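Local coordinates for uncharacterized protein (Methylibium petroleiphilum, PDB 3PL0), which is of unknown substrate but probably acts as an iron- and 2-oxoglutarate-dependent dioxygenase built on a cupin-type double-stranded beta-helix, at residues F177-T188 and R200-L210. Sequence-based numbering, arbitrary orientation.
Sequences FIGRQGVRGGET and RFTLEQPWTVL
Phe177, on a strand of the cupin-type double-stranded beta-helix, fills a hollow moulded by the chain from Leu203 to Pro206, a worked example of one ring shaping the course of a loop. Its CG lies anti to the backbone N (chi1 178°), which carries the ring under the loop: Leu203 O and Glu204 N lie over one face, Gly179 N over the centre of the other, and Gln205 O and Pro206 N at the edge. The backbone secures the seat, Phe177 N giving a nearly straight bond to Thr208 O (2.8 Å) and Phe177 O receiving Trp207 N from the type II turn Gln205-Thr208. Beside it, Ile178 pushes CD1 against the indole of Trp207, 3.4 Å from CZ3, while Trp207 NE1 is hydrogen-bonded to Asp44 OD1.

At the far end, Thr188 and Phe201 form an antiparallel hydrogen-bonded pair in the hairpin of strands 183-192 and 198-201. Thr188 CB rides over the Phe201 ring in a CH-pi contact, 4.1 Å from its centroid, and CG2 of Thr188 also meets Leu210 CD2. Next to this pair, Glu187 OE2 takes Arg200 NH1 on its syn lone pair at 2.8 Å, with carboxylate and guanidinium planes 69° apart; OE1 pairs with Arg189. Were this glutamate an alanine, Arg200 and Arg189 would probably both lose their carboxylate mate, and Arg200 would be freer to swing.

Between these two ends the backbones separate, and water occupies the wedge. One water joins Gly186 O, Leu203 N and Thr188 OG1; another donates to both Gly186 O and Leu203 O. Arg180 spans the gap, its NH2 in a salt bridge 2.9 Å from Glu204 OE2, while its NE donates to a water that in turn donates to Glu204 O, the water lying 3.0 Å from that oxygen.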
ATOM      1  N   PHE A 177      -1.667   0.225  -7.017  1.00 23.85           N
ATOM      2  CA  PHE A 177      -2.733   1.053  -7.600  1.00 24.77           C
ATOM      3  C   PHE A 177      -3.774   0.141  -8.180  1.00 26.12           C
ATOM      4  O   PHE A 177      -3.458  -0.716  -9.011  1.00 27.95           O
ATOM      5  CB  PHE A 177      -2.211   1.977  -8.676  1.00 26.07           C
ATOM      6  CG  PHE A 177      -3.273   2.796  -9.309  1.00 23.23           C
ATOM      7  CD1 PHE A 177      -3.835   3.859  -8.615  1.00 26.23           C
ATOM      8  CD2 PHE A 177      -3.696   2.532 -10.598  1.00 24.11           C
ATOM      9  CE1 PHE A 177      -4.845   4.618  -9.171  1.00 26.55           C
ATOM     10  CE2 PHE A 177      -4.708   3.286 -11.176  1.00 25.79           C
ATOM     11  CZ  PHE A 177      -5.292   4.330 -10.457  1.00 25.89           C
ATOM     12  N   ILE A 178      -5.015   0.281  -7.715  1.00 24.06           N
ATOM     13  CA  ILE A 178      -6.075  -0.648  -8.086  1.00 24.84           C
ATOM     14  C   ILE A 178      -6.950  -0.029  -9.189  1.00 27.64           C
ATOM     15  O   ILE A 178      -7.275  -0.696 -10.151  1.00 25.46           O
ATOM     16  CB  ILE A 178      -6.887  -1.001  -6.888  1.00 25.94           C
ATOM     17  CG1 ILE A 178      -5.984  -1.725  -5.856  1.00 26.22           C
ATOM     18  CG2 ILE A 178      -8.160  -1.785  -7.239  1.00 29.41           C
ATOM     19  CD1 ILE A 178      -5.556  -3.149  -6.271  1.00 26.83           C
ATOM     20  N   GLY A 179      -7.309   1.228  -9.029  1.00 24.97           N
ATOM     21  CA  GLY A 179      -7.993   1.957 -10.091  1.00 26.43           C
ATOM     22  C   GLY A 179      -8.403   3.336  -9.668  1.00 27.44           C
ATOM     23  O   GLY A 179      -8.239   3.716  -8.503  1.00 26.41           O
ATOM     24  N   ARG A 180      -8.966   4.097 -10.605  1.00 26.10           N
ATOM     25  CA  ARG A 180      -9.540   5.383 -10.300  1.00 28.17           C
ATOM     26  C   ARG A 180     -10.536   5.794 -11.392  1.00 31.76           C
ATOM     27  O   ARG A 180     -10.464   5.304 -12.513  1.00 27.48           O
ATOM     28  CB  ARG A 180      -8.444   6.439 -10.176  1.00 27.78           C
ATOM     29  CG  ARG A 180      -7.857   6.823 -11.509  1.00 30.76           C
ATOM     30  CD  ARG A 180      -6.836   7.904 -11.352  1.00 38.03           C
ATOM     31  NE  ARG A 180      -6.280   8.236 -12.660  1.00 47.19           N
ATOM     32  CZ  ARG A 180      -5.636   9.361 -12.939  1.00 43.70           C
ATOM     33  NH1 ARG A 180      -5.489  10.295 -12.010  1.00 42.17           N
ATOM     34  NH2 ARG A 180      -5.181   9.560 -14.168  1.00 49.82           N
ATOM     35  N   GLN A 181     -11.474   6.672 -11.029  1.00 31.86           N
ATOM     36  CA  GLN A 181     -12.434   7.218 -11.959  1.00 33.80           C
ATOM     37  C   GLN A 181     -12.807   8.582 -11.530  1.00 31.52           C
ATOM     38  O   GLN A 181     -12.975   8.838 -10.341  1.00 31.11           O
ATOM     39  CB  GLN A 181     -13.756   6.483 -11.840  1.00 36.11           C
ATOM     40  CG  GLN A 181     -13.871   5.215 -12.459  1.00 44.93           C
ATOM     41  CD  GLN A 181     -15.240   4.685 -12.194  1.00 51.02           C
ATOM     42  OE1 GLN A 181     -16.247   5.236 -12.673  1.00 59.73           O
ATOM     43  NE2 GLN A 181     -15.306   3.646 -11.393  1.00 48.72           N
ATOM     44  N   GLY A 182     -13.068   9.433 -12.511  1.00 31.83           N
ATOM     45  CA  GLY A 182     -13.725  10.688 -12.278  1.00 31.41           C
ATOM     46  C   GLY A 182     -12.907  11.673 -11.485  1.00 29.41           C
ATOM     47  O   GLY A 182     -13.470  12.622 -10.942  1.00 27.96           O
ATOM     48  N   VAL A 183     -11.598  11.455 -11.393  1.00 26.97           N
ATOM     49  CA  VAL A 183     -10.744  12.304 -10.553  1.00 27.45           C
ATOM     50  C   VAL A 183      -9.440  12.703 -11.230  1.00 31.31           C
ATOM     51  O   VAL A 183      -8.924  11.988 -12.093  1.00 30.52           O
ATOM     52  CB  VAL A 183     -10.414  11.637  -9.174  1.00 32.03           C
ATOM     53  CG1 VAL A 183     -11.712  11.312  -8.413  1.00 28.93           C
ATOM     54  CG2 VAL A 183      -9.562  10.357  -9.358  1.00 25.90           C
ATOM     55  N   ARG A 184      -8.901  13.847 -10.824  1.00 31.67           N
ATOM     56  CA  ARG A 184      -7.477  14.098 -11.007  1.00 33.91           C
ATOM     57  C   ARG A 184      -6.846  14.375  -9.629  1.00 32.43           C
ATOM     58  O   ARG A 184      -7.466  14.140  -8.587  1.00 32.24           O
ATOM     59  CB  ARG A 184      -7.231  15.223 -12.005  1.00 37.74           C
ATOM     60  CG  ARG A 184      -7.724  16.549 -11.550  1.00 44.32           C
ATOM     61  CD  ARG A 184      -7.526  17.628 -12.661  1.00 53.59           C
ATOM     62  NE  ARG A 184      -8.600  18.594 -12.519  1.00 58.23           N
ATOM     63  CZ  ARG A 184      -8.643  19.561 -11.603  1.00 63.35           C
ATOM     64  NH1 ARG A 184      -7.635  19.750 -10.750  1.00 64.51           N
ATOM     65  NH2 ARG A 184      -9.704  20.366 -11.560  1.00 68.84           N
ATOM     66  N   GLY A 185      -5.593  14.814  -9.605  1.00 30.61           N
ATOM     67  CA  GLY A 185      -4.862  14.800  -8.346  1.00 30.41           C
ATOM     68  C   GLY A 185      -4.459  13.366  -8.015  1.00 24.58           C
ATOM     69  O   GLY A 185      -4.338  12.529  -8.901  1.00 27.47           O
ATOM     70  N   GLY A 186      -4.278  13.061  -6.742  1.00 26.42           N
ATOM     71  CA  GLY A 186      -3.788  11.758  -6.331  1.00 26.51           C
ATOM     72  C   GLY A 186      -2.427  11.432  -6.924  1.00 24.26           C
ATOM     73  O   GLY A 186      -2.176  10.331  -7.348  1.00 27.49           O
ATOM     74  N   GLU A 187      -1.566  12.435  -6.991  1.00 26.43           N
ATOM     75  CA  GLU A 187      -0.221  12.255  -7.454  1.00 24.76           C
ATOM     76  C   GLU A 187       0.590  11.751  -6.287  1.00 21.89           C
ATOM     77  O   GLU A 187       0.474  12.278  -5.195  1.00 25.85           O
ATOM     78  CB  GLU A 187       0.314  13.618  -7.866  1.00 25.03           C
ATOM     79  CG  GLU A 187       1.722  13.620  -8.307  1.00 26.95           C
ATOM     80  CD  GLU A 187       2.145  15.014  -8.716  1.00 34.20           C
ATOM     81  OE1 GLU A 187       2.329  15.889  -7.815  1.00 28.33           O
ATOM     82  OE2 GLU A 187       2.274  15.205  -9.956  1.00 31.23           O
ATOM     83  N   THR A 188       1.423  10.754  -6.505  1.00 23.81           N
ATOM     84  CA  THR A 188       2.317  10.235  -5.463  1.00 22.76           C
ATOM     85  C   THR A 188       3.579  11.068  -5.440  1.00 21.62           C
ATOM     86  O   THR A 188       4.093  11.455  -6.497  1.00 24.17           O
ATOM     87  CB  THR A 188       2.757   8.791  -5.778  1.00 25.41           C
ATOM     88  OG1 THR A 188       1.588   7.990  -5.973  1.00 26.49           O
ATOM     89  CG2 THR A 188       3.636   8.184  -4.643  1.00 24.24           C
ATOM     90  N   ARG A 200       7.749  13.041  -8.148  1.00 23.99           N
ATOM     91  CA  ARG A 200       6.303  13.029  -8.271  1.00 23.17           C
ATOM     92  C   ARG A 200       5.870  12.251  -9.495  1.00 24.45           C
ATOM     93  O   ARG A 200       6.493  12.316 -10.537  1.00 25.45           O
ATOM     94  CB  ARG A 200       5.695  14.420  -8.376  1.00 26.02           C
ATOM     95  CG  ARG A 200       6.020  15.218  -9.646  1.00 26.03           C
ATOM     96  CD  ARG A 200       5.441  16.584  -9.502  1.00 27.20           C
ATOM     97  NE  ARG A 200       5.672  17.372 -10.696  1.00 29.03           N
ATOM     98  CZ  ARG A 200       4.733  17.708 -11.578  1.00 33.71           C
ATOM     99  NH1 ARG A 200       3.468  17.340 -11.386  1.00 31.38           N
ATOM    100  NH2 ARG A 200       5.065  18.432 -12.653  1.00 36.48           N
ATOM    101  N   PHE A 201       4.827  11.451  -9.340  1.00 22.99           N
ATOM    102  CA  PHE A 201       4.298  10.719 -10.471  1.00 24.90           C
ATOM    103  C   PHE A 201       2.875  10.285 -10.115  1.00 25.07           C
ATOM    104  O   PHE A 201       2.533  10.161  -8.958  1.00 23.68           O
ATOM    105  CB  PHE A 201       5.174   9.500 -10.783  1.00 26.04           C
ATOM    106  CG  PHE A 201       5.430   8.616  -9.607  1.00 21.34           C
ATOM    107  CD1 PHE A 201       6.518   8.843  -8.782  1.00 23.37           C
ATOM    108  CD2 PHE A 201       4.588   7.564  -9.315  1.00 28.47           C
ATOM    109  CE1 PHE A 201       6.726   8.038  -7.687  1.00 23.81           C
ATOM    110  CE2 PHE A 201       4.794   6.751  -8.249  1.00 28.83           C
ATOM    111  CZ  PHE A 201       5.843   6.990  -7.403  1.00 28.85           C
ATOM    112  N   THR A 202       2.037  10.076 -11.119  1.00 25.72           N
ATOM    113  CA  THR A 202       0.661   9.688 -10.885  1.00 29.43           C
ATOM    114  C   THR A 202       0.468   8.265 -11.333  1.00 29.30           C
ATOM    115  O   THR A 202       0.695   7.948 -12.499  1.00 31.88           O
ATOM    116  CB  THR A 202      -0.303  10.600 -11.638  1.00 33.04           C
ATOM    117  OG1 THR A 202      -0.115  11.942 -11.191  1.00 26.26           O
ATOM    118  CG2 THR A 202      -1.736  10.182 -11.385  1.00 27.71           C
ATOM    119  N   LEU A 203       0.051   7.416 -10.404  1.00 26.53           N
ATOM    120  CA  LEU A 203      -0.296   6.044 -10.738  1.00 29.82           C
ATOM    121  C   LEU A 203      -1.623   6.048 -11.486  1.00 30.85           C
ATOM    122  O   LEU A 203      -2.599   6.602 -11.008  1.00 30.47           O
ATOM    123  CB  LEU A 203      -0.379   5.178  -9.467  1.00 29.56           C
ATOM    124  CG  LEU A 203       0.933   5.061  -8.663  1.00 27.60           C
ATOM    125  CD1 LEU A 203       0.667   4.539  -7.242  1.00 27.73           C
ATOM    126  CD2 LEU A 203       1.970   4.244  -9.342  1.00 31.10           C
ATOM    127  N   GLU A 204      -1.630   5.419 -12.658  1.00 29.14           N
ATOM    128  CA  GLU A 204      -2.776   5.412 -13.549  1.00 33.11           C
ATOM    129  C   GLU A 204      -3.178   4.040 -14.081  1.00 32.31           C
ATOM    130  O   GLU A 204      -4.345   3.864 -14.420  1.00 34.92           O
ATOM    131  CB  GLU A 204      -2.516   6.338 -14.749  1.00 35.87           C
ATOM    132  CG  GLU A 204      -2.312   7.795 -14.339  1.00 43.53           C
ATOM    133  CD  GLU A 204      -2.129   8.764 -15.524  1.00 55.96           C
ATOM    134  OE1 GLU A 204      -1.509   8.368 -16.533  1.00 49.71           O
ATOM    135  OE2 GLU A 204      -2.587   9.934 -15.410  1.00 62.32           O
ATOM    136  N   GLN A 205      -2.253   3.078 -14.181  1.00 27.87           N
ATOM    137  CA  GLN A 205      -2.611   1.763 -14.729  0.50 30.12           C
ATOM    138  C   GLN A 205      -2.805   0.767 -13.605  1.00 28.76           C
ATOM    139  O   GLN A 205      -1.920   0.569 -12.783  1.00 28.44           O
ATOM    140  CB  GLN A 205      -1.558   1.256 -15.716  0.50 29.44           C
ATOM    141  CG  GLN A 205      -1.394   2.121 -16.970  0.50 38.13           C
ATOM    142  CD  GLN A 205      -2.711   2.408 -17.667  0.50 40.89           C
ATOM    143  OE1 GLN A 205      -2.984   3.551 -18.056  0.50 42.35           O
ATOM    144  NE2 GLN A 205      -3.545   1.382 -17.812  0.50 33.60           N
ATOM    145  N   PRO A 206      -3.976   0.118 -13.554  1.00 28.35           N
ATOM    146  CA  PRO A 206      -4.165  -0.838 -12.486  1.00 26.95           C
ATOM    147  C   PRO A 206      -3.063  -1.864 -12.408  1.00 27.68           C
ATOM    148  O   PRO A 206      -2.529  -2.275 -13.430  1.00 26.17           O
ATOM    149  CB  PRO A 206      -5.486  -1.489 -12.839  1.00 28.95           C
ATOM    150  CG  PRO A 206      -6.244  -0.403 -13.509  1.00 33.11           C
ATOM    151  CD  PRO A 206      -5.224   0.332 -14.315  1.00 33.26           C
ATOM    152  N   TRP A 207      -2.719  -2.235 -11.183  1.00 27.09           N
ATOM    153  CA  TRP A 207      -1.654  -3.181 -10.866  1.00 28.59           C
ATOM    154  C   TRP A 207      -0.272  -2.593 -11.100  1.00 26.97           C
ATOM    155  O   TRP A 207       0.699  -3.339 -11.161  1.00 27.25           O
ATOM    156  CB  TRP A 207      -1.852  -4.528 -11.597  1.00 33.13           C
ATOM    157  CG  TRP A 207      -3.228  -4.967 -11.410  1.00 34.29           C
ATOM    158  CD1 TRP A 207      -4.196  -5.058 -12.362  1.00 34.51           C
ATOM    159  CD2 TRP A 207      -3.841  -5.283 -10.183  1.00 24.73           C
ATOM    160  NE1 TRP A 207      -5.368  -5.446 -11.801  1.00 31.99           N
ATOM    161  CE2 TRP A 207      -5.180  -5.593 -10.460  1.00 32.55           C
ATOM    162  CE3 TRP A 207      -3.382  -5.425  -8.876  1.00 29.24           C
ATOM    163  CZ2 TRP A 207      -6.055  -5.969  -9.482  1.00 30.53           C
ATOM    164  CZ3 TRP A 207      -4.256  -5.801  -7.913  1.00 35.45           C
ATOM    165  CH2 TRP A 207      -5.569  -6.065  -8.204  1.00 32.79           C
ATOM    166  N   THR A 208      -0.173  -1.260 -11.185  1.00 24.91           N
ATOM    167  CA  THR A 208       1.098  -0.628 -11.010  1.00 24.48           C
ATOM    168  C   THR A 208       1.394  -0.670  -9.505  1.00 25.95           C
ATOM    169  O   THR A 208       0.510  -0.375  -8.693  1.00 24.60           O
ATOM    170  CB  THR A 208       1.140   0.838 -11.533  1.00 26.24           C
ATOM    171  OG1 THR A 208       0.711   0.874 -12.911  1.00 25.66           O
ATOM    172  CG2 THR A 208       2.588   1.385 -11.399  1.00 22.94           C
ATOM    173  N   VAL A 209       2.617  -1.065  -9.145  1.00 24.10           N
ATOM    174  CA  VAL A 209       3.035  -1.161  -7.741  1.00 22.63           C
ATOM    175  C   VAL A 209       4.244  -0.292  -7.359  1.00 25.51           C
ATOM    176  O   VAL A 209       5.270  -0.313  -7.999  1.00 26.13           O
ATOM    177  CB  VAL A 209       3.269  -2.608  -7.355  1.00 26.76           C
ATOM    178  CG1 VAL A 209       3.504  -2.695  -5.868  1.00 25.61           C
ATOM    179  CG2 VAL A 209       2.050  -3.428  -7.777  1.00 21.61           C
ATOM    180  N   LEU A 210       4.097   0.470  -6.271  1.00 23.23           N
ATOM    181  CA  LEU A 210       5.181   1.236  -5.717  1.00 23.29           C
ATOM    182  C   LEU A 210       5.730   0.451  -4.542  1.00 22.84           C
ATOM    183  O   LEU A 210       5.017   0.239  -3.568  1.00 26.37           O
ATOM    184  CB  LEU A 210       4.679   2.605  -5.237  1.00 24.01           C
ATOM    185  CG  LEU A 210       5.621   3.505  -4.418  1.00 24.98           C
ATOM    186  CD1 LEU A 210       6.839   3.847  -5.251  1.00 17.94           C
ATOM    187  CD2 LEU A 210       4.871   4.762  -3.954  1.00 23.36           C
TER
HETATM  188  O   HOH W   1      -6.527   5.932 -14.630  1.00 46.11           O
HETATM  189  O   HOH W   2      -2.276  13.567 -10.983  1.00 52.44           O
HETATM  190  O   HOH W   3      -3.408   8.007  -8.904  1.00 24.27           O
HETATM  191  O   HOH W   4      -0.552   8.224  -7.750  1.00 24.95           O
HETATM  192  O   HOH W   5       2.094  13.373 -11.862  1.00 32.07           O